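Local atomic coordinates of transcription termination factor NusA (Planctomyces limnophilus, PDB entry 4MTN), a protein that probably takes part in both termination and antitermination of transcription, binding the core RNA polymerase and the nascent RNA. Residues S253-S265 with N298-V312. Numbering follows the deposited sequence.
Sequences SLQVLVPNAMQPS and NVRLASKLVGWDIDV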
ATOM      1  N   SER A 253      14.073  19.322  -7.679  1.00 63.59           N
ATOM      2  CA  SER A 253      15.420  19.365  -7.122  1.00 64.21           C
ATOM      3  C   SER A 253      15.415  18.959  -5.653  1.00 64.62           C
ATOM      4  O   SER A 253      14.562  19.398  -4.883  1.00 66.64           O
ATOM      5  CB  SER A 253      16.021  20.762  -7.279  1.00 65.18           C
ATOM      6  OG  SER A 253      17.262  20.860  -6.598  1.00 70.00           O
ATOM      7  N   LEU A 254      16.370  18.118  -5.271  1.00 63.92           N
ATOM      8  CA  LEU A 254      16.468  17.658  -3.891  1.00 63.51           C
ATOM      9  C   LEU A 254      17.084  18.728  -2.993  1.00 63.94           C
ATOM     10  O   LEU A 254      16.987  18.655  -1.771  1.00 63.24           O
ATOM     11  CB  LEU A 254      17.285  16.365  -3.806  1.00 66.78           C
ATOM     12  CG  LEU A 254      16.584  15.067  -4.222  1.00 68.32           C
ATOM     13  CD1 LEU A 254      16.541  14.914  -5.738  1.00 71.28           C
ATOM     14  CD2 LEU A 254      17.255  13.865  -3.576  1.00 68.84           C
ATOM     15  N   GLN A 255      17.715  19.725  -3.605  1.00 64.34           N
ATOM     16  CA  GLN A 255      18.269  20.847  -2.857  1.00 65.96           C
ATOM     17  C   GLN A 255      17.145  21.733  -2.329  1.00 67.14           C
ATOM     18  O   GLN A 255      17.346  22.546  -1.428  1.00 73.32           O
ATOM     19  CB  GLN A 255      19.225  21.661  -3.730  1.00 69.10           C
ATOM     20  CG  GLN A 255      20.462  20.896  -4.169  1.00 71.79           C
ATOM     21  CD  GLN A 255      21.365  20.529  -3.007  1.00 73.94           C
ATOM     22  OE1 GLN A 255      21.389  21.214  -1.984  1.00 75.55           O
ATOM     23  NE2 GLN A 255      22.112  19.441  -3.158  1.00 73.14           N
ATOM     24  N   VAL A 256      15.961  21.560  -2.905  1.00 62.06           N
ATOM     25  CA  VAL A 256      14.774  22.305  -2.508  1.00 59.29           C
ATOM     26  C   VAL A 256      13.814  21.408  -1.733  1.00 58.88           C
ATOM     27  O   VAL A 256      13.464  21.699  -0.590  1.00 62.19           O
ATOM     28  CB  VAL A 256      14.043  22.903  -3.724  1.00 59.09           C
ATOM     29  CG1 VAL A 256      12.843  23.718  -3.267  1.00 57.75           C
ATOM     30  CG2 VAL A 256      14.995  23.761  -4.542  1.00 57.36           C
ATOM     31  N   LEU A 257      13.365  20.342  -2.388  1.00 55.62           N
ATOM     32  CA  LEU A 257      12.404  19.402  -1.816  1.00 55.56           C
ATOM     33  C   LEU A 257      12.790  18.862  -0.438  1.00 55.80           C
ATOM     34  O   LEU A 257      11.951  18.796   0.460  1.00 56.47           O
ATOM     35  CB  LEU A 257      12.194  18.228  -2.774  1.00 52.33           C
ATOM     36  CG  LEU A 257      11.245  17.132  -2.288  1.00 49.33           C
ATOM     37  CD1 LEU A 257       9.852  17.695  -2.049  1.00 45.61           C
ATOM     38  CD2 LEU A 257      11.204  15.984  -3.282  1.00 50.58           C
ATOM     39  N   VAL A 258      14.051  18.469  -0.269  1.00 56.27           N
ATOM     40  CA  VAL A 258      14.485  17.865   0.990  1.00 56.95           C
ATOM     41  C   VAL A 258      14.435  18.846   2.173  1.00 56.14           C
ATOM     42  O   VAL A 258      13.901  18.494   3.224  1.00 59.75           O
ATOM     43  CB  VAL A 258      15.908  17.259   0.873  1.00 55.45           C
ATOM     44  CG1 VAL A 258      16.440  16.865   2.242  1.00 49.52           C
ATOM     45  CG2 VAL A 258      15.900  16.065  -0.066  1.00 56.23           C
ATOM     46  N   PRO A 259      14.977  20.074   2.020  1.00 57.76           N
ATOM     47  CA  PRO A 259      14.786  21.015   3.131  1.00 58.94           C
ATOM     48  C   PRO A 259      13.313  21.306   3.422  1.00 55.92           C
ATOM     49  O   PRO A 259      12.950  21.524   4.578  1.00 58.35           O
ATOM     50  CB  PRO A 259      15.498  22.280   2.646  1.00 53.08           C
ATOM     51  CG  PRO A 259      16.530  21.785   1.707  1.00 53.58           C
ATOM     52  CD  PRO A 259      15.897  20.623   1.004  1.00 60.34           C
ATOM     53  N   ASN A 260      12.484  21.304   2.383  1.00 51.32           N
ATOM     54  CA  ASN A 260      11.048  21.503   2.542  1.00 53.69           C
ATOM     55  C   ASN A 260      10.403  20.379   3.345  1.00 56.27           C
ATOM     56  O   ASN A 260       9.511  20.617   4.160  1.00 57.85           O
ATOM     57  CB  ASN A 260      10.369  21.614   1.175  1.00 55.66           C
ATOM     58  CG  ASN A 260      10.693  22.913   0.465  1.00 59.14           C
ATOM     59  OD1 ASN A 260      11.507  23.706   0.937  1.00 62.28           O
ATOM     60  ND2 ASN A 260      10.055  23.136  -0.678  1.00 57.59           N
ATOM     61  N   ALA A 261      10.859  19.154   3.107  1.00 55.70           N
ATOM     62  CA  ALA A 261      10.317  17.986   3.790  1.00 52.10           C
ATOM     63  C   ALA A 261      10.873  17.865   5.206  1.00 51.49           C
ATOM     64  O   ALA A 261      10.294  17.186   6.054  1.00 46.67           O
ATOM     65  CB  ALA A 261      10.616  16.723   2.992  1.00 52.51           C
HETATM   66  N   MSE A 262      11.996  18.532   5.457  1.00 54.18           N
HETATM   67  CA  MSE A 262      12.647  18.478   6.762  1.00 55.69           C
HETATM   68  C   MSE A 262      12.086  19.515   7.730  1.00 60.25           C
HETATM   69  O   MSE A 262      12.532  19.607   8.875  1.00 62.64           O
HETATM   70  CB  MSE A 262      14.157  18.669   6.612  1.00 56.28           C
HETATM   71  CG  MSE A 262      14.884  17.458   6.052  1.00 58.17           C
HETATM   72 SE   MSE A 262      14.676  15.875   7.172  1.00 80.93          SE
HETATM   73  CE  MSE A 262      15.474  16.562   8.813  1.00 72.59           C
ATOM     74  N   GLN A 263      11.117  20.298   7.265  1.00 60.68           N
ATOM     75  CA  GLN A 263      10.444  21.278   8.111  1.00 64.21           C
ATOM     76  C   GLN A 263       9.776  20.582   9.297  1.00 69.27           C
ATOM     77  O   GLN A 263       9.381  19.421   9.187  1.00 70.50           O
ATOM     78  CB  GLN A 263       9.413  22.068   7.300  1.00 64.56           C
ATOM     79  CG  GLN A 263      10.017  23.022   6.279  1.00 65.61           C
ATOM     80  CD  GLN A 263      10.739  24.192   6.921  1.00 67.26           C
ATOM     81  OE1 GLN A 263      10.428  24.588   8.045  1.00 68.57           O
ATOM     82  NE2 GLN A 263      11.710  24.754   6.209  1.00 66.60           N
ATOM     83  N   PRO A 264       9.636  21.284  10.435  1.00 73.17           N
ATOM     84  CA  PRO A 264       9.989  22.681  10.738  1.00 74.58           C
ATOM     85  C   PRO A 264      11.489  22.971  10.816  1.00 76.53           C
ATOM     86  O   PRO A 264      11.878  24.137  10.750  1.00 83.27           O
ATOM     87  CB  PRO A 264       9.342  22.916  12.112  1.00 75.39           C
ATOM     88  CG  PRO A 264       8.367  21.796  12.295  1.00 74.68           C
ATOM     89  CD  PRO A 264       8.968  20.640  11.577  1.00 72.91           C
ATOM     90  N   SER A 265      12.312  21.937  10.961  1.00 74.28           N
ATOM     91  CA  SER A 265      13.750  22.125  11.146  1.00 74.68           C
ATOM     92  C   SER A 265      14.408  22.811   9.949  1.00 75.06           C
ATOM     93  O   SER A 265      13.969  22.655   8.810  1.00 76.00           O
ATOM     94  CB  SER A 265      14.434  20.783  11.410  1.00 71.10           C
ATOM     95  OG  SER A 265      14.393  19.954  10.262  1.00 66.62           O
ATOM     96  N   ASN A 298       9.855  12.544  12.127  1.00 54.48           N
ATOM     97  CA  ASN A 298      10.099  13.590  11.136  1.00 52.18           C
ATOM     98  C   ASN A 298      10.919  13.119   9.936  1.00 52.01           C
ATOM     99  O   ASN A 298      10.430  13.126   8.806  1.00 51.73           O
ATOM    100  CB  ASN A 298      10.794  14.785  11.791  1.00 48.38           C
ATOM    101  CG  ASN A 298      10.823  16.007  10.889  1.00 48.77           C
ATOM    102  OD1 ASN A 298       9.831  16.336  10.238  1.00 47.95           O
ATOM    103  ND2 ASN A 298      11.965  16.681  10.842  1.00 50.60           N
ATOM    104  N   VAL A 299      12.166  12.727  10.186  1.00 53.03           N
ATOM    105  CA  VAL A 299      13.058  12.249   9.131  1.00 57.33           C
ATOM    106  C   VAL A 299      12.464  11.046   8.401  1.00 56.08           C
ATOM    107  O   VAL A 299      12.549  10.945   7.175  1.00 55.64           O
ATOM    108  CB  VAL A 299      14.441  11.861   9.696  1.00 62.87           C
ATOM    109  CG1 VAL A 299      15.303  11.222   8.620  1.00 63.99           C
ATOM    110  CG2 VAL A 299      15.135  13.076  10.273  1.00 72.22           C
ATOM    111  N   ARG A 300      11.859  10.145   9.170  1.00 52.49           N
ATOM    112  CA  ARG A 300      11.229   8.944   8.634  1.00 55.05           C
ATOM    113  C   ARG A 300      10.191   9.288   7.569  1.00 54.45           C
ATOM    114  O   ARG A 300      10.169   8.688   6.495  1.00 56.13           O
ATOM    115  CB  ARG A 300      10.576   8.146   9.765  1.00 61.26           C
ATOM    116  CG  ARG A 300      10.209   6.716   9.413  1.00 68.46           C
ATOM    117  CD  ARG A 300       9.443   6.078  10.558  1.00 77.13           C
ATOM    118  NE  ARG A 300       9.998   6.463  11.852  1.00 86.42           N
ATOM    119  CZ  ARG A 300       9.344   6.368  13.005  1.00 94.43           C
ATOM    120  NH1 ARG A 300       8.104   5.901  13.029  1.00 97.24           N
ATOM    121  NH2 ARG A 300       9.928   6.744  14.134  1.00 98.46           N
ATOM    122  N   LEU A 301       9.338  10.261   7.875  1.00 52.67           N
ATOM    123  CA  LEU A 301       8.325  10.715   6.930  1.00 52.56           C
ATOM    124  C   LEU A 301       8.955  11.488   5.776  1.00 43.38           C
ATOM    125  O   LEU A 301       8.516  11.381   4.632  1.00 48.89           O
ATOM    126  CB  LEU A 301       7.281  11.584   7.636  1.00 52.09           C
ATOM    127  CG  LEU A 301       6.341  10.857   8.599  1.00 50.77           C
ATOM    128  CD1 LEU A 301       5.415  11.841   9.295  1.00 43.91           C
ATOM    129  CD2 LEU A 301       5.541   9.795   7.860  1.00 49.94           C
ATOM    130  N   ALA A 302       9.989  12.264   6.084  1.00 44.06           N
ATOM    131  CA  ALA A 302      10.693  13.041   5.072  1.00 44.31           C
ATOM    132  C   ALA A 302      11.390  12.126   4.071  1.00 58.87           C
ATOM    133  O   ALA A 302      11.561  12.480   2.905  1.00 61.50           O
ATOM    134  CB  ALA A 302      11.695  13.976   5.722  1.00 45.32           C
ATOM    135  N   SER A 303      11.786  10.946   4.537  1.00 56.39           N
ATOM    136  CA  SER A 303      12.435   9.960   3.680  1.00 52.94           C
ATOM    137  C   SER A 303      11.443   9.358   2.689  1.00 49.16           C
ATOM    138  O   SER A 303      11.739   9.247   1.498  1.00 50.13           O
ATOM    139  CB  SER A 303      13.077   8.858   4.523  1.00 53.82           C
ATOM    140  OG  SER A 303      14.105   9.381   5.344  1.00 58.23           O
ATOM    141  N   LYS A 304      10.272   8.970   3.186  1.00 47.99           N
ATOM    142  CA  LYS A 304       9.211   8.442   2.333  1.00 51.76           C
ATOM    143  C   LYS A 304       8.779   9.464   1.287  1.00 54.28           C
ATOM    144  O   LYS A 304       8.570   9.126   0.123  1.00 57.52           O
ATOM    145  CB  LYS A 304       7.994   8.029   3.165  1.00 55.49           C
ATOM    146  CG  LYS A 304       8.113   6.698   3.882  1.00 61.45           C
ATOM    147  CD  LYS A 304       6.727   6.108   4.122  1.00 66.21           C
ATOM    148  CE  LYS A 304       6.747   5.020   5.181  1.00 72.10           C
ATOM    149  NZ  LYS A 304       6.917   5.587   6.548  1.00 77.87           N
ATOM    150  N   LEU A 305       8.646  10.715   1.719  1.00 51.51           N
ATOM    151  CA  LEU A 305       8.179  11.790   0.851  1.00 48.71           C
ATOM    152  C   LEU A 305       9.158  12.061  -0.286  1.00 48.88           C
ATOM    153  O   LEU A 305       8.759  12.202  -1.443  1.00 52.80           O
ATOM    154  CB  LEU A 305       7.958  13.068   1.664  1.00 44.27           C
ATOM    155  CG  LEU A 305       7.169  14.184   0.980  1.00 42.46           C
ATOM    156  CD1 LEU A 305       5.715  13.777   0.818  1.00 44.53           C
ATOM    157  CD2 LEU A 305       7.284  15.478   1.766  1.00 44.78           C
ATOM    158  N   VAL A 306      10.441  12.129   0.050  1.00 46.57           N
ATOM    159  CA  VAL A 306      11.483  12.396  -0.933  1.00 51.09           C
ATOM    160  C   VAL A 306      11.767  11.160  -1.784  1.00 55.87           C
ATOM    161  O   VAL A 306      11.904  11.251  -3.005  1.00 57.14           O
ATOM    162  CB  VAL A 306      12.784  12.868  -0.250  1.00 55.94           C
ATOM    163  CG1 VAL A 306      13.938  12.887  -1.240  1.00 59.69           C
ATOM    164  CG2 VAL A 306      12.586  14.243   0.371  1.00 59.35           C
ATOM    165  N   GLY A 307      11.841  10.003  -1.134  1.00 56.15           N
ATOM    166  CA  GLY A 307      12.133   8.761  -1.826  1.00 56.33           C
ATOM    167  C   GLY A 307      13.583   8.352  -1.660  1.00 59.90           C
ATOM    168  O   GLY A 307      14.068   7.445  -2.338  1.00 57.98           O
ATOM    169  N   TRP A 308      14.277   9.033  -0.754  1.00 63.32           N
ATOM    170  CA  TRP A 308      15.664   8.712  -0.440  1.00 65.76           C
ATOM    171  C   TRP A 308      15.813   8.409   1.044  1.00 65.71           C
ATOM    172  O   TRP A 308      14.848   8.496   1.804  1.00 64.67           O
ATOM    173  CB  TRP A 308      16.589   9.865  -0.836  1.00 66.76           C
ATOM    174  CG  TRP A 308      16.780  10.022  -2.315  1.00 71.41           C
ATOM    175  CD1 TRP A 308      15.810  10.249  -3.248  1.00 72.24           C
ATOM    176  CD2 TRP A 308      18.022   9.985  -3.029  1.00 75.93           C
ATOM    177  NE1 TRP A 308      16.370  10.346  -4.500  1.00 74.25           N
ATOM    178  CE2 TRP A 308      17.727  10.187  -4.393  1.00 77.76           C
ATOM    179  CE3 TRP A 308      19.354   9.795  -2.648  1.00 77.07           C
ATOM    180  CZ2 TRP A 308      18.714  10.205  -5.375  1.00 80.14           C
ATOM    181  CZ3 TRP A 308      20.333   9.814  -3.625  1.00 79.42           C
ATOM    182  CH2 TRP A 308      20.008  10.018  -4.972  1.00 80.50           C
ATOM    183  N   ASP A 309      17.027   8.060   1.456  1.00 65.43           N
ATOM    184  CA  ASP A 309      17.313   7.825   2.865  1.00 67.52           C
ATOM    185  C   ASP A 309      18.012   9.041   3.458  1.00 68.83           C
ATOM    186  O   ASP A 309      19.122   9.385   3.057  1.00 70.44           O
ATOM    187  CB  ASP A 309      18.171   6.571   3.044  1.00 73.63           C
ATOM    188  CG  ASP A 309      18.583   6.349   4.487  1.00 78.01           C
ATOM    189  OD1 ASP A 309      17.715   5.978   5.305  1.00 79.01           O
ATOM    190  OD2 ASP A 309      19.777   6.543   4.801  1.00 79.69           O
ATOM    191  N   ILE A 310      17.355   9.694   4.408  1.00 67.69           N
ATOM    192  CA  ILE A 310      17.896  10.906   5.006  1.00 62.19           C
ATOM    193  C   ILE A 310      18.665  10.604   6.288  1.00 61.91           C
ATOM    194  O   ILE A 310      18.121  10.026   7.229  1.00 57.82           O
ATOM    195  CB  ILE A 310      16.784  11.926   5.310  1.00 57.66           C
ATOM    196  CG1 ILE A 310      16.079  12.342   4.019  1.00 54.73           C
ATOM    197  CG2 ILE A 310      17.353  13.140   6.026  1.00 55.95           C
ATOM    198  CD1 ILE A 310      15.004  13.388   4.221  1.00 52.34           C
ATOM    199  N   ASP A 311      19.934  10.997   6.314  1.00 67.17           N
ATOM    200  CA  ASP A 311      20.769  10.830   7.497  1.00 71.52           C
ATOM    201  C   ASP A 311      21.127  12.198   8.070  1.00 68.38           C
ATOM    202  O   ASP A 311      21.867  12.962   7.452  1.00 68.92           O
ATOM    203  CB  ASP A 311      22.035  10.041   7.157  1.00 78.90           C
ATOM    204  CG  ASP A 311      22.641   9.356   8.367  1.00 79.85           C
ATOM    205  OD1 ASP A 311      22.345   9.777   9.505  1.00 80.23           O
ATOM    206  OD2 ASP A 311      23.415   8.395   8.178  1.00 83.89           O
ATOM    207  N   VAL A 312      20.600  12.502   9.252  1.00 67.11           N
ATOM    208  CA  VAL A 312      20.791  13.819   9.852  1.00 68.17           C
ATOM    209  C   VAL A 312      21.959  13.848  10.832  1.00 72.66           C
ATOM    210  O   VAL A 312      21.959  13.142  11.842  1.00 75.49           O
ATOM    211  CB  VAL A 312      19.521  14.293  10.578  1.00 63.46           C
ATOM    212  CG1 VAL A 312      19.788  15.593  11.321  1.00 66.30           C
ATOM    213  CG2 VAL A 312      18.388  14.471   9.587  1.00 61.20           C
TER
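Val306 pushes its two methyls into helix 254-261 as a knob, in a hole made by Leu254, Leu257, Val258 and Ala261. With CG1 anti to the backbone N (chi1 169°), CG2 is anti to the carbonyl carbon and lies 3.8 Å from Val258 CG2 and 4.1 Å from Ala261 CB. At one end of this hole, Leu254 CD2 stands over one face of the Trp308 indole, a CH-pi contact 3.7 Å from the centroid of the five-membered ring; the two side chains cross at about a right angle.

The helices run roughly antiparallel, at 145°, their axes coming within 9.6 Å. They draw closest where two alanines face each other: Ala261 CB is 4.0 Å from Ala302 CB, and Leu305 CD2 closes over the same methyl. Beyond them Met262 (a selenomethionine in the crystal), bent at chi2 and chi3, brings its end to where helix 298-306 and strand 309-312 meet. Its SE lies 3.8 Å from Ala302 CB and also meets Ile310 CD1, while CE touches both Val299 CG2 and Val312 CG2, 3.7 Å from the latter.

Polar groups gather at the C-terminal end of helix 254-261, where Asn298 ND2 is hydrogen-bonded to Ala291 O, and Lys209 NZ makes weak hydrogen bonds to Asn298 OD1, Ala261 O and Gln263 O.

In what is consistent with the second KH domain of NusA, helix 254-261 lays Val258 on Val281 and Leu254 on Val279 of strand 278-282; Ile310 and Trp308, on and just before that strand's parallel neighbour 309-313, touch the same valines, and helix 285-292 meets Met262 and Val312.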